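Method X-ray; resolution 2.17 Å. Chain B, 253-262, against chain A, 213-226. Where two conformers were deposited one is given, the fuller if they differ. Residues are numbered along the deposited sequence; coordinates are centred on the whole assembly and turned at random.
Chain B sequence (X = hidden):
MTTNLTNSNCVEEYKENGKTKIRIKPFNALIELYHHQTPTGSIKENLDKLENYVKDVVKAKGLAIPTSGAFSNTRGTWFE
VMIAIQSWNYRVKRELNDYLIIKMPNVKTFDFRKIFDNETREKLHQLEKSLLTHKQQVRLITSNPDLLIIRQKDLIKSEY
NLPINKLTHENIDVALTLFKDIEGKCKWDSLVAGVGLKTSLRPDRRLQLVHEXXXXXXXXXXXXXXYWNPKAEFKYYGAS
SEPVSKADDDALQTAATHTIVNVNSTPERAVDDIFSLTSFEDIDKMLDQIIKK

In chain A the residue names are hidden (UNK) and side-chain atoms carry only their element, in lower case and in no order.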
# COMPACT_ATOMS: atom_id res chain seq x y z
N GLN B 253 21.36 -10.71 -5.37
CA GLN B 253 20.86 -9.41 -5.83
C GLN B 253 19.34 -9.48 -5.92
O GLN B 253 18.67 -8.50 -6.22
CB GLN B 253 21.42 -9.03 -7.20
CG GLN B 253 22.83 -8.48 -7.17
CD GLN B 253 23.33 -8.11 -8.55
OE1 GLN B 253 22.56 -7.80 -9.46
NE2 GLN B 253 24.64 -8.14 -8.72
N THR B 254 18.80 -10.66 -5.63
CA THR B 254 17.37 -10.92 -5.65
C THR B 254 16.62 -9.85 -4.83
O THR B 254 17.02 -9.51 -3.72
CB THR B 254 17.09 -12.35 -5.11
OG1 THR B 254 15.68 -12.61 -5.10
CG2 THR B 254 17.61 -12.49 -3.70
N ALA B 255 15.55 -9.32 -5.41
CA ALA B 255 14.74 -8.28 -4.78
C ALA B 255 13.89 -8.77 -3.60
O ALA B 255 13.30 -9.84 -3.64
CB ALA B 255 13.83 -7.66 -5.82
N ALA B 256 13.83 -7.97 -2.54
CA ALA B 256 13.01 -8.32 -1.39
C ALA B 256 11.60 -8.42 -1.96
O ALA B 256 11.10 -7.46 -2.53
CB ALA B 256 13.09 -7.21 -0.35
N THR B 257 10.96 -9.58 -1.83
CA THR B 257 9.63 -9.77 -2.40
C THR B 257 8.55 -8.77 -1.98
O THR B 257 7.63 -8.48 -2.75
CB THR B 257 9.08 -11.20 -2.16
OG1 THR B 257 8.90 -11.43 -0.76
CG2 THR B 257 10.05 -12.24 -2.71
N HIS B 258 8.63 -8.26 -0.76
CA HIS B 258 7.62 -7.31 -0.32
C HIS B 258 7.75 -5.96 -1.00
O HIS B 258 6.83 -5.13 -0.94
CB HIS B 258 7.64 -7.13 1.22
CG HIS B 258 8.83 -6.40 1.74
ND1 HIS B 258 10.03 -7.02 2.02
CD2 HIS B 258 9.02 -5.08 2.02
CE1 HIS B 258 10.90 -6.12 2.44
NE2 HIS B 258 10.32 -4.94 2.45
N THR B 259 8.86 -5.73 -1.68
CA THR B 259 9.07 -4.44 -2.33
C THR B 259 8.63 -4.37 -3.79
O THR B 259 8.79 -3.31 -4.40
CB THR B 259 10.54 -3.99 -2.24
OG1 THR B 259 11.37 -4.85 -3.03
CG2 THR B 259 11.03 -4.02 -0.80
N ILE B 260 8.10 -5.45 -4.35
CA ILE B 260 7.68 -5.40 -5.75
C ILE B 260 6.18 -5.34 -5.98
O ILE B 260 5.72 -5.51 -7.11
CB ILE B 260 8.24 -6.60 -6.59
CG1 ILE B 260 7.60 -7.91 -6.14
CG2 ILE B 260 9.75 -6.66 -6.47
CD1 ILE B 260 7.96 -9.09 -7.06
N VAL B 261 5.41 -5.09 -4.93
CA VAL B 261 3.97 -5.02 -5.08
C VAL B 261 3.41 -3.60 -4.95
O VAL B 261 2.24 -3.37 -5.23
CB VAL B 261 3.28 -5.96 -4.07
CG1 VAL B 261 3.74 -7.39 -4.32
CG2 VAL B 261 3.60 -5.54 -2.65
N ASN B 262 4.25 -2.64 -4.56
CA ASN B 262 3.82 -1.25 -4.42
C ASN B 262 4.84 -0.35 -5.13
O ASN B 262 6.01 -0.31 -4.76
CB ASN B 262 3.73 -0.90 -2.93
CG ASN B 262 3.35 0.57 -2.67
OD1 ASN B 262 3.30 1.00 -1.51
ND2 ASN B 262 3.09 1.33 -3.73
N UNK A 213 7.42 -20.08 -2.85
CA UNK A 213 6.05 -19.62 -2.69
C UNK A 213 6.04 -18.11 -2.55
O UNK A 213 5.14 -17.44 -3.03
N UNK A 214 7.06 -17.58 -1.87
CA UNK A 214 7.18 -16.15 -1.69
C UNK A 214 7.51 -15.51 -3.03
O UNK A 214 6.94 -14.48 -3.40
o UNK A 214 7.01 -14.78 1.08
n UNK A 214 8.14 -16.66 1.61
c UNK A 214 7.75 -15.71 0.75
c UNK A 214 8.28 -15.83 -0.67
N UNK A 215 8.43 -16.13 -3.77
CA UNK A 215 8.85 -15.64 -5.07
C UNK A 215 7.72 -15.63 -6.09
O UNK A 215 7.50 -14.62 -6.75
c UNK A 215 11.83 -14.78 -5.10
c UNK A 215 10.24 -16.21 -7.11
c UNK A 215 10.02 -16.49 -5.63
c UNK A 215 11.29 -16.18 -4.86
N UNK A 216 7.03 -16.75 -6.23
CA UNK A 216 5.93 -16.85 -7.20
C UNK A 216 4.70 -16.04 -6.82
O UNK A 216 4.11 -15.38 -7.68
c UNK A 216 6.65 -19.24 -7.89
c UNK A 216 7.18 -18.70 -9.20
c UNK A 216 6.14 -20.67 -8.05
c UNK A 216 5.52 -18.32 -7.39
N UNK A 217 4.31 -16.08 -5.56
CA UNK A 217 3.13 -15.34 -5.15
C UNK A 217 3.32 -13.83 -5.22
O UNK A 217 2.39 -13.11 -5.57
c UNK A 217 2.03 -17.08 -3.60
c UNK A 217 1.38 -17.17 -2.24
n UNK A 217 -0.25 -18.32 -0.88
c UNK A 217 0.53 -18.40 -2.12
c UNK A 217 2.71 -15.73 -3.73
N UNK A 218 4.51 -13.33 -4.89
CA UNK A 218 4.73 -11.89 -4.94
C UNK A 218 4.65 -11.41 -6.39
O UNK A 218 4.06 -10.36 -6.69
o UNK A 218 7.17 -12.11 -4.97
c UNK A 218 6.07 -11.52 -4.29
N UNK A 219 5.24 -12.19 -7.30
CA UNK A 219 5.22 -11.85 -8.71
C UNK A 219 3.77 -11.79 -9.17
O UNK A 219 3.37 -10.86 -9.87
c UNK A 219 5.98 -12.92 -9.50
c UNK A 219 6.87 -13.78 -11.67
c UNK A 219 6.17 -12.63 -10.99
c UNK A 219 7.01 -11.36 -11.16
N UNK A 220 2.97 -12.76 -8.76
CA UNK A 220 1.57 -12.78 -9.15
C UNK A 220 0.83 -11.58 -8.57
O UNK A 220 -0.07 -11.03 -9.19
c UNK A 220 -1.62 -13.98 -8.67
c UNK A 220 0.90 -14.07 -8.68
c UNK A 220 -0.44 -14.33 -9.33
c UNK A 220 -2.87 -14.19 -9.27
c UNK A 220 -1.77 -15.14 -11.21
c UNK A 220 -0.52 -14.91 -10.59
c UNK A 220 -2.95 -14.77 -10.55
N UNK A 221 1.21 -11.17 -7.36
CA UNK A 221 0.59 -10.02 -6.70
C UNK A 221 0.98 -8.73 -7.42
O UNK A 221 0.24 -7.76 -7.44
c UNK A 221 1.01 -9.96 -5.25
N UNK A 222 2.16 -8.72 -8.02
CA UNK A 222 2.59 -7.55 -8.77
C UNK A 222 1.68 -7.45 -9.99
O UNK A 222 1.12 -6.39 -10.27
c UNK A 222 5.12 -5.44 -9.87
n UNK A 222 5.31 -4.82 -11.08
c UNK A 222 4.04 -7.71 -9.21
n UNK A 222 4.37 -6.69 -11.50
c UNK A 222 4.52 -6.63 -10.13
c UNK A 222 4.85 -5.60 -12.04
N UNK A 223 1.52 -8.56 -10.70
CA UNK A 223 0.68 -8.58 -11.88
C UNK A 223 -0.76 -8.22 -11.56
O UNK A 223 -1.43 -7.60 -12.38
c UNK A 223 2.27 -9.19 -14.38
c UNK A 223 2.10 -10.21 -13.25
c UNK A 223 0.75 -9.96 -12.55
c UNK A 223 2.15 -11.65 -13.79
N UNK A 224 -1.26 -8.61 -10.38
CA UNK A 224 -2.63 -8.25 -10.02
C UNK A 224 -2.74 -6.73 -9.99
O UNK A 224 -3.73 -6.17 -10.46
c UNK A 224 -3.01 -8.80 -8.65
c UNK A 224 -3.52 -10.78 -7.24
c UNK A 224 -4.90 -10.31 -6.85
c UNK A 224 -3.16 -10.29 -8.63
n UNK A 224 -5.34 -11.01 -5.62
N UNK A 225 -1.71 -6.08 -9.45
CA UNK A 225 -1.65 -4.63 -9.36
C UNK A 225 -1.66 -4.04 -10.77
O UNK A 225 -2.44 -3.14 -11.08
c UNK A 225 -0.36 -4.18 -8.65
c UNK A 225 -0.35 -4.27 -7.12
c UNK A 225 -0.79 -1.59 -6.56
s UNK A 225 -1.50 -3.13 -6.25
N UNK A 226 -0.77 -4.56 -11.61
CA UNK A 226 -0.61 -4.07 -12.98
C UNK A 226 -1.88 -4.15 -13.81
O UNK A 226 -2.20 -3.23 -14.57
c UNK A 226 0.50 -4.86 -13.68
n UNK A 226 2.71 -2.67 -15.96
c UNK A 226 2.42 -3.29 -13.25
n UNK A 226 3.68 -3.30 -13.98
c UNK A 226 3.79 -3.00 -15.27
c UNK A 226 1.87 -4.70 -13.06
n UNK A 226 4.97 -3.02 -15.86
O HOH W 1 6.27 -12.46 -0.46

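Position 213 of chain A has no side-chain atoms and lies beyond reach of chain B; it is glycine, Gly213(A), and its O accepts the helical bond from N of position 217. Position 214 carries two carbons, the second bearing one oxygen and one nitrogen. That oxygen stands 4.3 Å from Thr257(B) OG1, too far for direct bonding, and a water fills the gap, donating to the oxygen of position 214 at 2.9 Å and lying 2.8 Å from Thr257(B) OG1. The amide is Asn214(A), whose OD1 suits the place as an acceptor for this water.

Position 215 has four carbons, forked at the first with one arm two carbons long, whose end lies 3.9 Å from Thr257(B) CG2. It is Ile215(A): the CA-to-CB bond points away, yet the longer arm brings CD1 back to the threonine methyl. Position 216, four carbons forked at the second, and position 217, four carbons in a row ending in nitrogen, do not reach chain B; they are Leu216(A) and Lys217(A).

Position 218 has one carbon and one oxygen; the oxygen lies 3.5 Å from Thr257(B) CB and 3.8 Å from Ile260(B) CD1. It is Ser218(A). Its CA-to-CB bond points toward chain B, and the small side chain suits a place where Ser218(A) CA is 5.9 Å from Thr257(B) CA. Position 219 has four carbons forked at the second, and its backbone N lies 4.1 Å from Ile260(B) CD1. It is Leu219(A); its CA-to-CB bond points away, leaving the backbone to meet the isoleucine. Position 220, one carbon and a six-carbon ring, is out of reach: Phe220(A).

Position 221 has a single carbon, 3.9 Å from Val261(B) CG1: Ala221(A), a methyl matched to a methyl. Position 222 bears one carbon and a five-membered ring of three carbons and two nitrogens: His222(A). The helix comes close here; His222(A) CA lies 4.7 Å from Val261(B) CA. Positions 223, four carbons forked at the second, and 224, four carbons in a row ending in nitrogen, are both beyond reach: Leu223(A) and Lys224(A). Position 225 is an unbranched chain of two carbons, sulfur and carbon, its second carbon 3.3 Å from Val261(B) O. It is Met225(A), a flexible side chain whose CA-to-CB bond points toward chain B. Position 226, three carbons, a nitrogen and a carbon with two more nitrogens, does not reach chain B: Arg226(A).

The contact works by packing, without a direct hydrogen bond between the stretches. Thr257(B), Ile260(B) and Val261(B) lie along one side of the helix, where serine and alanine permit close approach, while the water joins the polar groups of Thr257(B) and Asn214(A).

Chain A 213-226: GNILKSLFAHLKMR
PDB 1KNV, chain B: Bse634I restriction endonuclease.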